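Long-range contact in PUA domain-containing protein (Archaeoglobus fulgidus DSM 4304, PDB 2Q07), which probably binds RNA and belongs to the archaeosine synthase type 1 family, whose pathway is archaeosine formation in tRNA: residues Glu95-Val100 with Arg125-Arg130. Numbering follows the deposited sequence.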
ATOM      1  N   GLU A  95       1.928  19.845  17.583  1.00 30.51           N
ATOM      2  CA  GLU A  95       0.875  18.843  17.425  1.00 31.16           C
ATOM      3  C   GLU A  95       1.107  17.969  16.196  1.00 29.44           C
ATOM      4  O   GLU A  95       0.822  16.771  16.203  1.00 28.03           O
ATOM      5  CB  GLU A  95      -0.490  19.523  17.297  1.00 32.51           C
ATOM      6  CG  GLU A  95      -0.713  20.682  18.266  1.00 38.89           C
ATOM      7  CD  GLU A  95      -0.116  21.998  17.773  1.00 40.70           C
ATOM      8  OE1 GLU A  95      -0.638  22.559  16.785  1.00 43.54           O
ATOM      9  OE2 GLU A  95       0.876  22.471  18.370  1.00 42.25           O
ATOM     10  N   GLU A  96       1.613  18.590  15.137  1.00 28.64           N
ATOM     11  CA  GLU A  96       1.887  17.904  13.881  1.00 28.07           C
ATOM     12  C   GLU A  96       3.104  16.982  14.001  1.00 25.17           C
ATOM     13  O   GLU A  96       3.075  15.837  13.547  1.00 24.85           O
ATOM     14  CB  GLU A  96       2.104  18.942  12.778  1.00 30.57           C
ATOM     15  CG  GLU A  96       2.264  18.367  11.386  1.00 35.86           C
ATOM     16  CD  GLU A  96       2.229  19.444  10.314  1.00 39.82           C
ATOM     17  OE1 GLU A  96       3.084  20.358  10.350  1.00 42.74           O
ATOM     18  OE2 GLU A  96       1.340  19.379   9.437  1.00 40.39           O
ATOM     19  N   VAL A  97       4.177  17.482  14.604  1.00 23.53           N
ATOM     20  CA  VAL A  97       5.374  16.668  14.783  1.00 21.89           C
ATOM     21  C   VAL A  97       5.014  15.501  15.699  1.00 21.93           C
ATOM     22  O   VAL A  97       5.395  14.363  15.452  1.00 20.31           O
ATOM     23  CB  VAL A  97       6.533  17.480  15.416  1.00 22.34           C
ATOM     24  CG1 VAL A  97       7.591  16.540  15.979  1.00 18.03           C
ATOM     25  CG2 VAL A  97       7.163  18.384  14.367  1.00 20.79           C
ATOM     26  N   SER A  98       4.260  15.802  16.746  1.00 21.45           N
ATOM     27  CA  SER A  98       3.835  14.801  17.710  1.00 25.01           C
ATOM     28  C   SER A  98       3.012  13.700  17.044  1.00 25.39           C
ATOM     29  O   SER A  98       3.264  12.510  17.253  1.00 27.07           O
ATOM     30  CB  SER A  98       3.025  15.473  18.821  1.00 25.28           C
ATOM     31  OG  SER A  98       2.558  14.526  19.751  1.00 32.71           O
ATOM     32  N   PHE A  99       2.036  14.099  16.234  1.00 25.14           N
ATOM     33  CA  PHE A  99       1.180  13.146  15.538  1.00 22.31           C
ATOM     34  C   PHE A  99       1.948  12.294  14.531  1.00 20.63           C
ATOM     35  O   PHE A  99       1.772  11.078  14.488  1.00 18.88           O
ATOM     36  CB  PHE A  99       0.047  13.871  14.804  1.00 22.74           C
ATOM     37  CG  PHE A  99      -0.929  12.943  14.129  1.00 22.97           C
ATOM     38  CD1 PHE A  99      -1.923  12.295  14.864  1.00 25.17           C
ATOM     39  CD2 PHE A  99      -0.855  12.710  12.761  1.00 23.87           C
ATOM     40  CE1 PHE A  99      -2.830  11.430  14.242  1.00 24.99           C
ATOM     41  CE2 PHE A  99      -1.755  11.847  12.132  1.00 23.28           C
ATOM     42  CZ  PHE A  99      -2.746  11.205  12.875  1.00 22.84           C
ATOM     43  N   VAL A 100       2.789  12.922  13.712  1.00 19.89           N
ATOM     44  CA  VAL A 100       3.548  12.161  12.722  1.00 18.99           C
ATOM     45  C   VAL A 100       4.569  11.223  13.385  1.00 19.08           C
ATOM     46  O   VAL A 100       4.773  10.099  12.930  1.00 19.50           O
ATOM     47  CB  VAL A 100       4.278  13.082  11.716  1.00 20.19           C
ATOM     48  CG1 VAL A 100       5.031  12.240  10.708  1.00 15.89           C
ATOM     49  CG2 VAL A 100       3.279  13.963  10.987  1.00 18.40           C
ATOM     50  N   ARG A 125      13.647  16.159  10.490  1.00 35.58           N
ATOM     51  CA  ARG A 125      14.563  15.627  11.484  1.00 34.70           C
ATOM     52  C   ARG A 125      13.938  15.740  12.867  1.00 33.93           C
ATOM     53  O   ARG A 125      14.161  14.886  13.728  1.00 33.12           O
ATOM     54  CB  ARG A 125      15.903  16.366  11.444  1.00 36.52           C
ATOM     55  CG  ARG A 125      16.817  15.888  10.328  1.00 37.78           C
ATOM     56  CD  ARG A 125      18.251  16.342  10.534  1.00 40.35           C
ATOM     57  NE  ARG A 125      18.684  16.152  11.915  1.00 41.24           N
ATOM     58  CZ  ARG A 125      19.955  16.096  12.300  1.00 42.90           C
ATOM     59  NH1 ARG A 125      20.929  16.211  11.406  1.00 41.98           N
ATOM     60  NH2 ARG A 125      20.250  15.933  13.583  1.00 43.99           N
ATOM     61  N   LYS A 126      13.152  16.793  13.080  1.00 32.53           N
ATOM     62  CA  LYS A 126      12.486  16.983  14.361  1.00 31.36           C
ATOM     63  C   LYS A 126      11.539  15.817  14.614  1.00 29.48           C
ATOM     64  O   LYS A 126      11.424  15.337  15.738  1.00 31.21           O
ATOM     65  CB  LYS A 126      11.696  18.290  14.375  1.00 33.20           C
ATOM     66  CG  LYS A 126      12.547  19.543  14.469  1.00 35.08           C
ATOM     67  CD  LYS A 126      11.660  20.770  14.639  1.00 38.89           C
ATOM     68  CE  LYS A 126      12.479  22.013  14.953  1.00 39.65           C
ATOM     69  NZ  LYS A 126      11.604  23.203  15.168  1.00 42.27           N
ATOM     70  N   VAL A 127      10.854  15.369  13.566  1.00 27.16           N
ATOM     71  CA  VAL A 127       9.933  14.247  13.698  1.00 22.15           C
ATOM     72  C   VAL A 127      10.738  13.015  14.116  1.00 20.58           C
ATOM     73  O   VAL A 127      10.418  12.358  15.104  1.00 19.44           O
ATOM     74  CB  VAL A 127       9.206  13.965  12.355  1.00 22.59           C
ATOM     75  CG1 VAL A 127       8.521  12.612  12.399  1.00 19.95           C
ATOM     76  CG2 VAL A 127       8.181  15.069  12.069  1.00 19.21           C
ATOM     77  N   VAL A 128      11.795  12.722  13.363  1.00 18.49           N
ATOM     78  CA  VAL A 128      12.651  11.569  13.637  1.00 18.44           C
ATOM     79  C   VAL A 128      13.300  11.668  15.018  1.00 19.69           C
ATOM     80  O   VAL A 128      13.378  10.681  15.766  1.00 15.97           O
ATOM     81  CB  VAL A 128      13.745  11.444  12.556  1.00 20.69           C
ATOM     82  CG1 VAL A 128      14.618  10.224  12.818  1.00 21.75           C
ATOM     83  CG2 VAL A 128      13.094  11.355  11.182  1.00 18.22           C
ATOM     84  N   GLU A 129      13.760  12.863  15.362  1.00 19.64           N
ATOM     85  CA  GLU A 129      14.392  13.064  16.655  1.00 22.55           C
ATOM     86  C   GLU A 129      13.466  12.643  17.786  1.00 22.20           C
ATOM     87  O   GLU A 129      13.919  12.082  18.780  1.00 22.20           O
ATOM     88  CB  GLU A 129      14.818  14.526  16.813  1.00 25.98           C
ATOM     89  CG  GLU A 129      16.163  14.814  16.150  1.00 31.17           C
ATOM     90  CD  GLU A 129      16.454  16.292  16.031  1.00 33.29           C
ATOM     91  OE1 GLU A 129      16.227  17.022  17.016  1.00 36.09           O
ATOM     92  OE2 GLU A 129      16.916  16.723  14.954  1.00 35.38           O
ATOM     93  N   ARG A 130      12.169  12.892  17.625  1.00 22.90           N
ATOM     94  CA  ARG A 130      11.191  12.504  18.633  1.00 25.36           C
ATOM     95  C   ARG A 130      11.150  10.990  18.800  1.00 24.44           C
ATOM     96  O   ARG A 130      11.064  10.483  19.915  1.00 28.00           O
ATOM     97  CB  ARG A 130       9.789  12.977  18.243  1.00 27.98           C
ATOM     98  CG  ARG A 130       9.537  14.466  18.368  1.00 33.22           C
ATOM     99  CD  ARG A 130       9.561  14.930  19.828  1.00 35.34           C
ATOM    100  NE  ARG A 130       8.834  16.189  20.001  1.00 39.08           N
ATOM    101  CZ  ARG A 130       7.508  16.285  20.038  1.00 40.72           C
ATOM    102  NH1 ARG A 130       6.758  15.198  19.926  1.00 42.39           N
ATOM    103  NH2 ARG A 130       6.925  17.470  20.179  1.00 43.11           N
TER
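The guanidinium of Arg130 lies with one face against Val97, whose CG1 methyl sits over the centre of the group, 4.1 Å above its plane. Ser98 meets the same group obliquely, through CA and CB: Ser98 CA is 3.7 Å from Arg130 NH1. The arginine gets there by a bend at chi2 (-67°), which turns the chain across to the N-terminal part of helix 94-111 and lets its aliphatic part cross Val97 at about a right angle, with Arg130 CG 3.7 Å from Val97 CG1. No hydrogen bond joins the two segments; the charge is met instead by a salt bridge from Arg130 NH2 to Glu94 OE1, one residue before the first segment. An alanine here would remove the guanidinium and the methylenes beyond CB, which would probably leave Glu94 without this ionic partner and loosen the packing at Val97 CG1. Alongside, CA of Val97 and CA of Val127 approach to 5.3 Å. Their side chains slide past each other in opposite directions, and Val97 CG1, anti to its backbone N, reaches 4.0 Å from Val127 CA. One turn on, Val100 CG1 touches Val127 CG1 at 3.9 Å, the two valines crossing nearly at right angles. The segment axes approach to 8.9 Å at a signed crossing angle of -54°, with valines between them, in the DUF5591 region. Trp92 packs on all three valines, Leu104 of helix 94-111 adds to Val127, and Ile65 of strand 61-65 backs Val100, while Val128 anchors helix 123-132 on strand 138-141, an outermost strand of the five-stranded mixed sheet.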